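Local coordinates for GTPase activator-like protein (Chaetomium thermophilum, PDB 6SSH) that is probably a GTPase activator, whose TSC2-type Rap/Ran-GAP domain, the part described here, would stimulate GTP hydrolysis by a small GTPase, at residues F124-Y128 / V160-F166; I10-T15 / S111-F115; N57-G61 / M94-H98; L21-G26 / T79-T84; P135-F139 / R154-V158. The contacts are given in a common frame with arbitrary orientation. Numbering follows the deposited sequence.

Contact 1 (F124-Y128 / V160-F166); sequences FNYVY and VMSQPGF
The start of strand 127-134 pairs antiparallel with the end of strand 155-162, the open end of a beta-hairpin; a type II turn, Q163 to F166, follows. Y126, V127 and Y128 bury the most surface. Y128 and M161 form a hydrogen-bonded pair, CA-CA 5.2 Å, with Y128 N to M161 O at 2.8 Å and M161 N to Y128 O at 2.9 Å; the Y128 ring (chi1 m) folds back so that OH donates to N125 OD1 at 2.6 Å. V127 (-139/135, chi1 t) faces S162 as a non-hydrogen-bonded pair, CA-CA 4.3 Å. Its branches cover two partners: CG1 meets V160 CG1 at 3.7 Å, and CG2 lies over the F166 ring, 3.7 Å from the centroid, a CH-pi contact. Y126 bends out of strand geometry (-98/-34), yet its O accepts Q163 N at 3.0 Å, while its CB touches F166 CE2 at 3.8 Å. Q163 (m, m) reaches NE2 to N125 O at 2.9 Å. W201 of helix 183-201 stacks edge-to-face with both Y126 and F166. Beyond the last bridge Y126 O is thus met by Q163 N and N125 O by the Q163 amide, while V127, Y126 and F166 pack as apolar groups.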
# COMPACT_ATOMS: atom_id res chain seq x y z
N PHE A 124 -2.32 1.91 -15.12
CA PHE A 124 -3.33 2.41 -14.15
C PHE A 124 -2.72 2.88 -12.85
O PHE A 124 -3.42 3.50 -12.01
CB PHE A 124 -4.39 1.38 -13.94
CG PHE A 124 -5.04 0.91 -15.21
CD1 PHE A 124 -4.94 -0.41 -15.62
CD2 PHE A 124 -5.68 1.82 -16.05
CE1 PHE A 124 -5.50 -0.84 -16.80
CE2 PHE A 124 -6.25 1.39 -17.26
CZ PHE A 124 -6.15 0.05 -17.63
N ASN A 125 -1.42 2.79 -12.70
CA ASN A 125 -0.81 3.26 -11.46
C ASN A 125 -0.46 4.72 -11.62
O ASN A 125 0.43 5.08 -12.37
CB ASN A 125 0.43 2.50 -11.08
CG ASN A 125 0.17 1.09 -10.49
OD1 ASN A 125 1.14 0.48 -10.03
ND2 ASN A 125 -1.04 0.62 -10.44
N TYR A 126 -1.19 5.58 -10.95
CA TYR A 126 -0.99 7.01 -11.08
C TYR A 126 -0.14 7.57 -9.96
O TYR A 126 0.58 8.53 -10.24
CB TYR A 126 -2.33 7.74 -11.01
CG TYR A 126 -3.31 7.38 -12.10
CD1 TYR A 126 -2.90 6.82 -13.30
CD2 TYR A 126 -4.65 7.65 -11.93
CE1 TYR A 126 -3.86 6.51 -14.28
CE2 TYR A 126 -5.61 7.31 -12.89
CZ TYR A 126 -5.20 6.75 -14.05
OH TYR A 126 -6.16 6.46 -15.02
N VAL A 127 -0.22 7.04 -8.76
CA VAL A 127 0.41 7.60 -7.56
C VAL A 127 0.98 6.51 -6.71
O VAL A 127 0.27 5.50 -6.45
CB VAL A 127 -0.66 8.35 -6.67
CG1 VAL A 127 -0.00 8.94 -5.40
CG2 VAL A 127 -1.35 9.47 -7.47
N TYR A 128 2.20 6.70 -6.22
CA TYR A 128 2.82 5.88 -5.18
C TYR A 128 3.08 6.78 -3.97
O TYR A 128 3.65 7.88 -4.09
CB TYR A 128 4.13 5.24 -5.63
CG TYR A 128 3.96 4.29 -6.79
CD1 TYR A 128 4.36 4.66 -8.07
CD2 TYR A 128 3.31 3.06 -6.61
CE1 TYR A 128 4.21 3.83 -9.13
CE2 TYR A 128 3.14 2.22 -7.69
CZ TYR A 128 3.56 2.63 -8.92
OH TYR A 128 3.41 1.82 -10.07
N VAL A 160 5.47 11.43 -2.14
CA VAL A 160 4.48 11.05 -3.14
C VAL A 160 5.17 11.12 -4.48
O VAL A 160 5.87 12.14 -4.80
CB VAL A 160 3.24 11.93 -3.06
CG1 VAL A 160 2.22 11.63 -4.18
CG2 VAL A 160 2.61 11.85 -1.74
N MET A 161 5.01 10.08 -5.29
CA MET A 161 5.56 10.02 -6.64
C MET A 161 4.42 9.77 -7.58
O MET A 161 3.68 8.83 -7.38
CB MET A 161 6.60 8.92 -6.80
CG MET A 161 7.82 9.13 -5.96
SD MET A 161 9.02 7.83 -6.15
CE MET A 161 9.23 7.69 -7.91
N SER A 162 4.21 10.61 -8.58
CA SER A 162 3.05 10.44 -9.45
C SER A 162 3.40 10.64 -10.90
O SER A 162 4.47 11.20 -11.24
CB SER A 162 1.94 11.40 -9.07
OG SER A 162 2.36 12.75 -9.21
N GLN A 163 2.50 10.20 -11.78
CA GLN A 163 2.71 10.42 -13.21
C GLN A 163 2.93 11.90 -13.54
O GLN A 163 2.45 12.79 -12.84
CB GLN A 163 1.47 9.98 -13.97
CG GLN A 163 1.14 8.55 -13.86
CD GLN A 163 2.04 7.71 -14.64
OE1 GLN A 163 2.84 8.21 -15.43
NE2 GLN A 163 1.92 6.40 -14.47
N PRO A 164 3.61 12.21 -14.65
CA PRO A 164 3.73 13.61 -15.04
C PRO A 164 2.37 14.26 -15.31
O PRO A 164 1.53 13.60 -15.92
CB PRO A 164 4.52 13.56 -16.35
CG PRO A 164 5.24 12.23 -16.29
CD PRO A 164 4.38 11.30 -15.51
N GLY A 165 2.15 15.44 -14.77
CA GLY A 165 0.89 16.15 -14.93
C GLY A 165 -0.14 15.76 -13.86
O GLY A 165 -1.20 16.41 -13.79
N PHE A 166 0.16 14.80 -12.99
CA PHE A 166 -0.78 14.40 -11.95
C PHE A 166 -0.77 15.48 -10.88
O PHE A 166 0.28 16.01 -10.53
CB PHE A 166 -0.43 13.03 -11.37
CG PHE A 166 -1.54 12.46 -10.55
CD1 PHE A 166 -1.62 12.75 -9.22
CD2 PHE A 166 -2.53 11.72 -11.14
CE1 PHE A 166 -2.70 12.30 -8.45
CE2 PHE A 166 -3.59 11.25 -10.39
CZ PHE A 166 -3.68 11.50 -9.08

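Contact 2 (I10-T15 / S111-F115). With EDO (1,2-ethanediol), chain D; EDO (1,2-ethanediol), chain G.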
# COMPACT_ATOMS: atom_id res chain seq x y z
N ILE A 10 8.57 -3.76 0.32
CA ILE A 10 9.82 -4.06 -0.39
C ILE A 10 10.91 -4.41 0.60
O ILE A 10 11.23 -3.58 1.46
CB ILE A 10 10.27 -2.92 -1.30
CG1 ILE A 10 9.12 -2.44 -2.19
CG2 ILE A 10 11.48 -3.38 -2.07
CD1 ILE A 10 9.51 -1.32 -3.13
N LYS A 11 11.46 -5.61 0.52
CA LYS A 11 12.47 -6.11 1.44
C LYS A 11 13.85 -5.61 1.02
O LYS A 11 14.09 -5.32 -0.14
CB LYS A 11 12.41 -7.66 1.48
CG LYS A 11 13.21 -8.34 2.57
CD LYS A 11 12.94 -9.89 2.57
CE LYS A 11 12.83 -10.49 1.18
NZ LYS A 11 13.19 -11.95 1.16
N GLU A 12 14.78 -5.62 1.96
CA GLU A 12 16.15 -5.22 1.71
C GLU A 12 16.74 -5.86 0.45
O GLU A 12 16.64 -7.09 0.29
CB GLU A 12 17.01 -5.62 2.91
CG GLU A 12 18.47 -5.15 2.79
CD GLU A 12 19.21 -5.22 4.11
OE1 GLU A 12 19.43 -6.34 4.60
OE2 GLU A 12 19.56 -4.14 4.64
N GLY A 13 17.31 -5.05 -0.44
CA GLY A 13 17.95 -5.57 -1.63
C GLY A 13 17.07 -5.75 -2.85
O GLY A 13 17.58 -5.96 -3.93
N GLN A 14 15.75 -5.76 -2.69
CA GLN A 14 14.87 -6.04 -3.82
C GLN A 14 14.71 -4.87 -4.76
O GLN A 14 14.75 -3.70 -4.31
CB GLN A 14 13.47 -6.46 -3.32
CG GLN A 14 13.48 -7.76 -2.54
CD GLN A 14 12.10 -8.18 -2.07
OE1 GLN A 14 11.20 -7.38 -1.78
NE2 GLN A 14 11.91 -9.49 -2.08
N THR A 15 14.59 -5.18 -6.05
CA THR A 15 14.53 -4.19 -7.10
C THR A 15 13.44 -4.43 -8.11
O THR A 15 13.06 -3.51 -8.81
CB THR A 15 15.88 -4.10 -7.86
OG1 THR A 15 16.17 -5.35 -8.43
CG2 THR A 15 17.02 -3.67 -6.92
N SER A 111 14.01 -1.42 0.91
CA SER A 111 15.03 -1.99 0.03
C SER A 111 16.44 -1.50 0.29
O SER A 111 17.37 -2.16 -0.10
CB SER A 111 14.74 -1.68 -1.43
OG SER A 111 14.94 -0.33 -1.75
N GLY A 112 16.56 -0.31 0.86
CA GLY A 112 17.86 0.35 1.02
C GLY A 112 18.26 1.13 -0.22
O GLY A 112 19.38 1.68 -0.27
N LYS A 113 17.39 1.18 -1.20
CA LYS A 113 17.62 1.83 -2.49
C LYS A 113 16.50 2.84 -2.74
O LYS A 113 15.40 2.73 -2.18
CB LYS A 113 17.65 0.79 -3.61
CG LYS A 113 18.64 -0.36 -3.38
CD LYS A 113 18.50 -1.47 -4.43
CE LYS A 113 19.50 -2.62 -4.21
NZ LYS A 113 20.91 -2.21 -4.46
N PRO A 114 16.73 3.80 -3.62
CA PRO A 114 15.64 4.72 -3.95
C PRO A 114 14.55 3.98 -4.70
O PRO A 114 14.82 3.12 -5.55
CB PRO A 114 16.32 5.74 -4.88
CG PRO A 114 17.73 5.65 -4.53
CD PRO A 114 18.01 4.21 -4.23
N PHE A 115 13.31 4.31 -4.38
CA PHE A 115 12.21 3.65 -5.08
C PHE A 115 12.11 4.10 -6.52
O PHE A 115 12.09 5.32 -6.78
CB PHE A 115 10.88 3.94 -4.38
CG PHE A 115 9.70 3.32 -5.09
CD1 PHE A 115 9.51 1.94 -5.12
CD2 PHE A 115 8.80 4.10 -5.80
CE1 PHE A 115 8.45 1.37 -5.82
CE2 PHE A 115 7.76 3.50 -6.48
CZ PHE A 115 7.60 2.16 -6.49
C1 EDO D . 13.66 -0.45 -5.00
O1 EDO D . 14.85 -1.16 -5.33
C2 EDO D . 12.67 -0.78 -6.08
O2 EDO D . 12.06 0.40 -6.55
C1 EDO G . 17.14 -8.34 -7.14
O1 EDO G . 18.23 -7.90 -6.31
C2 EDO G . 17.51 -9.35 -8.23
O2 EDO G . 17.61 -10.70 -7.74
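Two turns meet here beyond the ends of neighbouring parallel strands, 2-10 and 104-109: a type II beta turn from K11 to Q14, and an ST turn at S111. The type II turn is closed by Q14 N to K11 O at 3.1 Å, and glycine suits G13 because its phi of 89° would jam a CB against the preceding carbonyl. G13 N spans the gap to S111 O at 2.9 Å, nearly straight, the one hydrogen bond between the segments.

Side chains brace each turn. S111 in the p rotamer curls its OG back to accept K113 N at 2.9 Å, and the same hydroxyl also bonds N109 OD1. Q14, m then t, folds beneath its own turn so that OE1 accepts K11 N at 2.9 Å; N23 ND2 is a further donor to this oxygen. I10, m and t, extends toward the other loop: its CG2 lies 3.7 Å from S111 CB and its CD1 3.8 Å from F115 CD1, the F115 ring being brought in by a t chi1. On the solvent side K113 stretches its arm (m, t, t) across the turn, its methylene chain long enough for CD to pack 3.6 Å from T15 CG2. A 1,2-ethanediol, probably from the crystallisation liquor, fills the remaining cleft, its O1 donating to Q14 O at 2.7 Å.

Contact 3 (N57-G61 / M94-H98)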
# COMPACT_ATOMS: atom_id res chain seq x y z
N ASN A 57 -12.95 -18.51 -1.62
CA ASN A 57 -12.00 -19.53 -1.31
C ASN A 57 -10.69 -19.07 -0.75
O ASN A 57 -9.72 -19.81 -0.75
CB ASN A 57 -11.62 -20.38 -2.57
CG ASN A 57 -12.81 -20.96 -3.32
OD1 ASN A 57 -13.50 -21.84 -2.82
ND2 ASN A 57 -13.01 -20.52 -4.56
N ASP A 58 -10.63 -17.82 -0.26
CA ASP A 58 -9.40 -17.27 0.34
C ASP A 58 -8.22 -17.28 -0.62
O ASP A 58 -7.09 -17.29 -0.19
CB ASP A 58 -9.03 -17.96 1.64
CG ASP A 58 -10.02 -17.72 2.77
OD1 ASP A 58 -10.64 -16.62 2.79
OD2 ASP A 58 -10.17 -18.62 3.66
N MET A 59 -8.50 -17.15 -1.91
CA MET A 59 -7.44 -17.15 -2.88
C MET A 59 -6.48 -15.96 -2.70
O MET A 59 -5.28 -16.06 -3.01
CB MET A 59 -8.06 -17.07 -4.28
CG MET A 59 -6.98 -17.02 -5.36
SD MET A 59 -7.77 -17.05 -7.01
CE MET A 59 -8.46 -15.47 -7.21
N ASP A 60 -7.02 -14.84 -2.20
CA ASP A 60 -6.22 -13.64 -1.98
C ASP A 60 -5.84 -13.51 -0.50
O ASP A 60 -5.40 -12.42 -0.07
CB ASP A 60 -6.99 -12.41 -2.43
CG ASP A 60 -7.24 -12.44 -3.91
OD1 ASP A 60 -6.29 -12.71 -4.70
OD2 ASP A 60 -8.37 -12.28 -4.35
N GLY A 61 -5.95 -14.58 0.28
CA GLY A 61 -5.65 -14.54 1.69
C GLY A 61 -6.91 -14.58 2.53
O GLY A 61 -7.98 -14.25 2.04
N MET A 94 -1.73 -13.21 -9.44
CA MET A 94 -2.90 -13.05 -8.61
C MET A 94 -2.75 -11.83 -7.66
O MET A 94 -3.75 -11.25 -7.26
CB MET A 94 -3.26 -14.34 -7.89
CG MET A 94 -3.64 -15.48 -8.81
SD MET A 94 -5.06 -15.06 -9.83
CE MET A 94 -5.28 -16.61 -10.56
N LYS A 95 -1.52 -11.45 -7.32
CA LYS A 95 -1.30 -10.21 -6.54
C LYS A 95 -1.25 -9.02 -7.47
O LYS A 95 -1.83 -7.97 -7.15
CB LYS A 95 -0.02 -10.28 -5.77
CG LYS A 95 0.08 -11.51 -4.86
CD LYS A 95 1.13 -11.33 -3.78
CE LYS A 95 1.48 -12.64 -3.04
NZ LYS A 95 2.33 -12.41 -1.85
N LYS A 96 -0.59 -9.12 -8.61
CA LYS A 96 -0.46 -8.01 -9.56
C LYS A 96 -1.79 -7.53 -10.03
O LYS A 96 -1.98 -6.32 -10.32
CB LYS A 96 0.47 -8.37 -10.73
CG LYS A 96 0.77 -7.34 -11.75
CD LYS A 96 1.43 -6.08 -11.18
CE LYS A 96 1.59 -4.95 -12.18
NZ LYS A 96 2.57 -5.25 -13.23
N ARG A 97 -2.78 -8.42 -10.15
CA ARG A 97 -4.08 -8.02 -10.68
C ARG A 97 -4.73 -6.99 -9.77
O ARG A 97 -5.55 -6.18 -10.29
CB ARG A 97 -5.02 -9.20 -10.92
CG ARG A 97 -5.70 -9.73 -9.63
CD ARG A 97 -6.55 -10.97 -9.98
NE ARG A 97 -7.65 -11.17 -9.05
CZ ARG A 97 -7.56 -11.83 -7.93
NH1 ARG A 97 -8.62 -11.97 -7.19
NH2 ARG A 97 -6.42 -12.32 -7.46
N HIS A 98 -4.41 -7.00 -8.50
CA HIS A 98 -4.95 -5.97 -7.59
C HIS A 98 -4.15 -4.69 -7.70
O HIS A 98 -4.70 -3.67 -8.10
CB HIS A 98 -4.97 -6.46 -6.16
CG HIS A 98 -5.75 -7.70 -5.98
ND1 HIS A 98 -7.11 -7.71 -6.16
CD2 HIS A 98 -5.39 -8.93 -5.58
CE1 HIS A 98 -7.54 -8.96 -5.94
NE2 HIS A 98 -6.52 -9.71 -5.60
O HOH W 1 -3.61 -12.78 -4.33
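A single carboxylate, that of D60, ties the loop before strand 63-68 to helix 93-99. D60 OD1 accepts from R97 NH2 at 2.8 Å, from H98 NE2 at 3.1 Å, a His-carboxylate hydrogen bond, and from a water at 2.7 Å. D60 OD2 takes R97 NH1 at 2.9 Å, completing a two-pronged salt bridge, and also receives the backbone N of D54. Adjacent helix residues can share one acceptor because R97 (chi1 p) and H98 (chi1 m) both lean toward the loop. R97 NH2 also bonds M94 O weakly at 2.9 Å, as does the water at 3.3 Å. Aspartate is presented by a type I turn, G61 N to D58 O at 3.0 Å; at G61's backbone angles a CB would strike the preceding carbonyl O, which calls for glycine. M59, long and unbranched, lays CE 3.5 Å from R97 NH1 and 4.3 Å from M94 SD. H98 is protonated at NE2, and the negative charge of D60 is balanced by the guanidinium of R97.

Contact 4 (L21-G26 / T79-T84); sequences LANTMG and TTQMPT. With EDO (1,2-ethanediol), chain E; EDO (1,2-ethanediol), chain B.
Loop packs on loop here, held by one side-chain-to-backbone hydrogen bond. Segment 79-84 begins as a short 3-10 turn, M82 N to T79 O at 3.1 Å, against the bend that leaves helix 17-21. T79 sends its methyl into the core, CG2 to CD2 of L21 (m, t) at 3.8 Å. T80 (chi1 p) comes next, its CA 4.1 Å from the CA of T24 (-121/12), without a backbone hydrogen bond: T80 CA makes a CH...O contact with N23 O at 3.6 Å, T80 CG2 sits 3.7 Å from M25 N, and its OG1 is engaged by Y30 OH. Q81 points away. T84 (chi1 m) donates OG1 to A22 O at 2.7 Å, with CG2 4.0 Å from A22 CB; threonine serves both needs. The ammonium of K95, from helix 93-99, lies within hydrogen-bonding reach of L21 O, T79 O, M82 O and T84 OG1, four acceptors for three N-H groups, so the loops join that helix to helix 17-21 beside strands 2-10 and 73-78.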
# COMPACT_ATOMS: atom_id res chain seq x y z
N LEU A 21 6.52 -8.91 -5.01
CA LEU A 21 5.16 -9.41 -4.82
C LEU A 21 5.21 -10.73 -4.08
O LEU A 21 4.24 -11.04 -3.38
CB LEU A 21 4.48 -9.57 -6.18
CG LEU A 21 4.15 -8.26 -6.93
CD1 LEU A 21 3.57 -8.59 -8.31
CD2 LEU A 21 3.19 -7.38 -6.15
N ALA A 22 6.25 -11.50 -4.21
CA ALA A 22 6.33 -12.79 -3.53
C ALA A 22 6.38 -12.66 -2.01
O ALA A 22 6.15 -13.63 -1.30
CB ALA A 22 7.52 -13.57 -4.03
N ASN A 23 6.75 -11.50 -1.47
CA ASN A 23 6.88 -11.36 -0.03
C ASN A 23 5.58 -11.68 0.68
O ASN A 23 4.51 -11.31 0.21
CB ASN A 23 7.31 -9.93 0.35
CG ASN A 23 8.65 -9.55 -0.21
OD1 ASN A 23 9.53 -10.37 -0.42
ND2 ASN A 23 8.86 -8.25 -0.39
N THR A 24 5.71 -12.38 1.82
CA THR A 24 4.55 -12.72 2.63
C THR A 24 4.59 -12.18 4.05
O THR A 24 3.76 -12.52 4.87
CB THR A 24 4.30 -14.18 2.74
OG1 THR A 24 5.47 -14.73 3.25
CG2 THR A 24 3.93 -14.77 1.33
N MET A 25 5.52 -11.28 4.30
CA MET A 25 5.57 -10.55 5.57
C MET A 25 6.52 -9.40 5.37
O MET A 25 7.30 -9.34 4.43
CB MET A 25 6.01 -11.48 6.66
CG MET A 25 7.38 -11.87 6.49
SD MET A 25 7.99 -12.95 7.83
CE MET A 25 7.23 -12.20 9.28
N GLY A 26 6.43 -8.45 6.29
CA GLY A 26 7.30 -7.30 6.35
C GLY A 26 7.97 -7.18 7.72
O GLY A 26 8.03 -8.11 8.52
N THR A 79 -0.11 -6.84 -0.37
CA THR A 79 0.50 -7.98 -1.07
C THR A 79 1.05 -8.98 -0.07
O THR A 79 0.97 -10.17 -0.34
CB THR A 79 1.49 -7.54 -2.13
OG1 THR A 79 2.51 -6.73 -1.53
CG2 THR A 79 0.78 -6.78 -3.24
N THR A 80 1.55 -8.59 1.09
CA THR A 80 2.06 -9.52 2.07
C THR A 80 0.91 -10.34 2.73
O THR A 80 1.20 -11.38 3.34
CB THR A 80 2.90 -8.89 3.16
OG1 THR A 80 2.12 -7.84 3.81
CG2 THR A 80 4.20 -8.27 2.61
N GLN A 81 -0.34 -9.88 2.63
CA GLN A 81 -1.51 -10.67 3.12
C GLN A 81 -1.92 -11.77 2.15
O GLN A 81 -2.77 -12.61 2.47
CB GLN A 81 -2.71 -9.74 3.40
CG GLN A 81 -2.54 -8.83 4.59
CD GLN A 81 -2.45 -9.52 5.93
OE1 GLN A 81 -1.58 -9.28 6.71
NE2 GLN A 81 -3.38 -10.43 6.21
N MET A 82 -1.43 -11.69 0.92
CA MET A 82 -1.85 -12.58 -0.16
C MET A 82 -0.90 -13.76 -0.24
O MET A 82 0.30 -13.58 -0.13
CB MET A 82 -1.87 -11.83 -1.49
CG MET A 82 -2.78 -10.60 -1.49
SD MET A 82 -2.52 -9.65 -2.98
CE MET A 82 -3.50 -8.15 -2.62
N PRO A 83 -1.43 -14.98 -0.46
CA PRO A 83 -0.54 -16.15 -0.50
C PRO A 83 0.38 -16.12 -1.71
O PRO A 83 0.05 -15.63 -2.77
CB PRO A 83 -1.51 -17.34 -0.59
CG PRO A 83 -2.78 -16.78 -0.96
CD PRO A 83 -2.86 -15.32 -0.67
N THR A 84 1.58 -16.66 -1.46
CA THR A 84 2.56 -16.87 -2.53
C THR A 84 2.70 -18.36 -2.77
O THR A 84 2.93 -19.13 -1.83
CB THR A 84 3.90 -16.30 -2.10
OG1 THR A 84 3.79 -14.87 -1.92
CG2 THR A 84 4.99 -16.56 -3.07
C1 EDO E . -1.77 -10.65 10.14
O1 EDO E . -1.48 -9.48 9.32
C2 EDO E . -3.10 -11.40 9.92
O2 EDO E . -3.25 -11.95 8.60
C1 EDO B . -3.10 -15.09 4.96
O1 EDO B . -4.23 -15.97 4.70
C2 EDO B . -3.57 -13.77 5.58
O2 EDO B . -4.38 -13.03 4.70

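Contact 5 (P135-F139 / R154-V158); sequences PRVPF and RFVMV
This is a surface contact, burying 253 Å² in all, in which the loop leaving strand 127-134 lies beside the beginning of strand 155-162. No direct hydrogen bond joins the segments. The nearest CA atoms are those of V137 and F155, 6.6 Å apart, and a water bridges the backbones, donating to R136 O at 2.8 Å and accepting from F155 N at 2.9 Å. F155 (-133/160, chi1 m) points toward the loop, and P138 points its CD at the ring face: CD stands 3.5 Å from the centroid of the F155 ring, 12° off the normal, a CH-pi contact that the rigid pyrrolidine ring suits well. V137 CG1 adds 4.0 Å to F155 CE1. The two strands are consecutive antiparallel neighbours of the mixed sheet, a beta-hairpin with a long connection, of which 142-149 are not modelled. Extended strand geometry puts F155 and M157 on one face, both touching I177 of strand 176-179, whereas V156 and V158 face helix 183-201. M157, curled as m, m, m, brings SD to 3.5 Å from R136 CZ, over one face of the guanidinium. R136 (chi1 t, chi2 t) is long enough to lay that planar group there while its backbone N bonds T134 OG1.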
# COMPACT_ATOMS: atom_id res chain seq x y z
N PRO A 135 16.85 6.85 10.12
CA PRO A 135 17.34 7.04 11.49
C PRO A 135 17.16 8.47 12.03
O PRO A 135 17.32 8.69 13.23
CB PRO A 135 18.84 6.70 11.36
CG PRO A 135 19.15 7.20 9.96
CD PRO A 135 17.94 6.83 9.13
N ARG A 136 16.89 9.41 11.13
CA ARG A 136 16.79 10.81 11.52
C ARG A 136 15.66 11.03 12.54
O ARG A 136 14.59 10.42 12.48
CB ARG A 136 16.49 11.61 10.24
CG ARG A 136 16.63 13.12 10.17
CD ARG A 136 16.04 13.54 8.77
NE ARG A 136 16.13 12.46 7.75
CZ ARG A 136 15.91 12.63 6.45
NH1 ARG A 136 15.58 13.83 5.97
NH2 ARG A 136 16.04 11.61 5.62
N VAL A 137 15.93 11.99 13.43
CA VAL A 137 14.92 12.53 14.33
C VAL A 137 14.92 14.05 14.03
O VAL A 137 15.98 14.65 13.91
CB VAL A 137 15.32 12.25 15.76
CG1 VAL A 137 14.40 13.02 16.78
CG2 VAL A 137 15.28 10.73 15.99
N PRO A 138 13.74 14.66 13.88
CA PRO A 138 13.71 16.12 13.64
C PRO A 138 14.54 16.84 14.66
O PRO A 138 14.47 16.59 15.86
CB PRO A 138 12.20 16.45 13.75
CG PRO A 138 11.49 15.23 13.57
CD PRO A 138 12.39 14.09 13.99
N PHE A 139 15.42 17.76 14.22
CA PHE A 139 16.47 18.23 15.08
C PHE A 139 15.90 18.96 16.32
O PHE A 139 16.47 18.91 17.39
CB PHE A 139 17.47 19.19 14.37
CG PHE A 139 18.67 19.48 15.20
CD1 PHE A 139 19.66 18.54 15.39
CD2 PHE A 139 18.85 20.75 15.85
CE1 PHE A 139 20.74 18.77 16.17
CE2 PHE A 139 19.93 20.98 16.64
CZ PHE A 139 20.90 20.00 16.80
N ARG A 154 10.50 7.49 16.69
CA ARG A 154 11.04 6.86 15.49
C ARG A 154 10.30 7.34 14.28
O ARG A 154 9.10 7.48 14.33
CB ARG A 154 11.00 5.36 15.66
CG ARG A 154 11.85 5.02 16.90
CD ARG A 154 12.32 3.61 16.93
NE ARG A 154 11.17 2.75 17.03
CZ ARG A 154 10.81 1.86 16.12
NH1 ARG A 154 11.57 1.62 15.06
NH2 ARG A 154 9.73 1.14 16.34
N PHE A 155 10.99 7.54 13.15
CA PHE A 155 10.46 8.28 12.03
C PHE A 155 10.66 7.59 10.72
O PHE A 155 11.56 6.71 10.59
CB PHE A 155 11.07 9.69 12.00
CG PHE A 155 10.76 10.50 13.22
CD1 PHE A 155 11.50 10.36 14.39
CD2 PHE A 155 9.70 11.42 13.19
CE1 PHE A 155 11.17 11.07 15.54
CE2 PHE A 155 9.37 12.14 14.34
CZ PHE A 155 10.10 11.96 15.50
N VAL A 156 9.85 8.00 9.75
CA VAL A 156 10.01 7.59 8.35
C VAL A 156 9.94 8.86 7.49
O VAL A 156 9.47 9.91 7.91
CB VAL A 156 8.93 6.61 7.88
CG1 VAL A 156 8.94 5.35 8.76
CG2 VAL A 156 7.58 7.24 7.91
N MET A 157 10.43 8.76 6.26
CA MET A 157 10.20 9.70 5.22
C MET A 157 9.04 9.28 4.39
O MET A 157 8.90 8.09 4.09
CB MET A 157 11.44 9.85 4.36
CG MET A 157 12.68 10.28 5.15
SD MET A 157 12.51 11.76 6.20
CE MET A 157 12.02 12.89 4.93
N VAL A 158 8.18 10.22 4.02
CA VAL A 158 7.03 9.95 3.17
C VAL A 158 7.12 10.84 1.96
O VAL A 158 7.30 12.06 2.13
CB VAL A 158 5.65 10.20 3.88
CG1 VAL A 158 4.53 9.90 2.90
CG2 VAL A 158 5.53 9.37 5.12
O HOH W 2 13.90 7.78 13.13

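From the N terminus, residues 10-15 open contact 2, which closes only at 111-115, a loop of 95 residues that holds two others. Contact 4 opens at 21-26 and contact 3 at 57-61; they close at 79-84 and 94-98, so they cross, and K95 of contact 3 bonds L21 and T84 of contact 4. Contact 4 also touches contact 2 through N23 and Q14. Together the three join the loops and short helices around strands 2-10, 73-78 and 104-109. Later, contact 1 opens at 124-128 and closes at 160-166, with contact 5 nested inside; they mark the two ends of the hairpin 127-134/155-162. F115 of contact 2 packs on Y128 and M161, linking the halves.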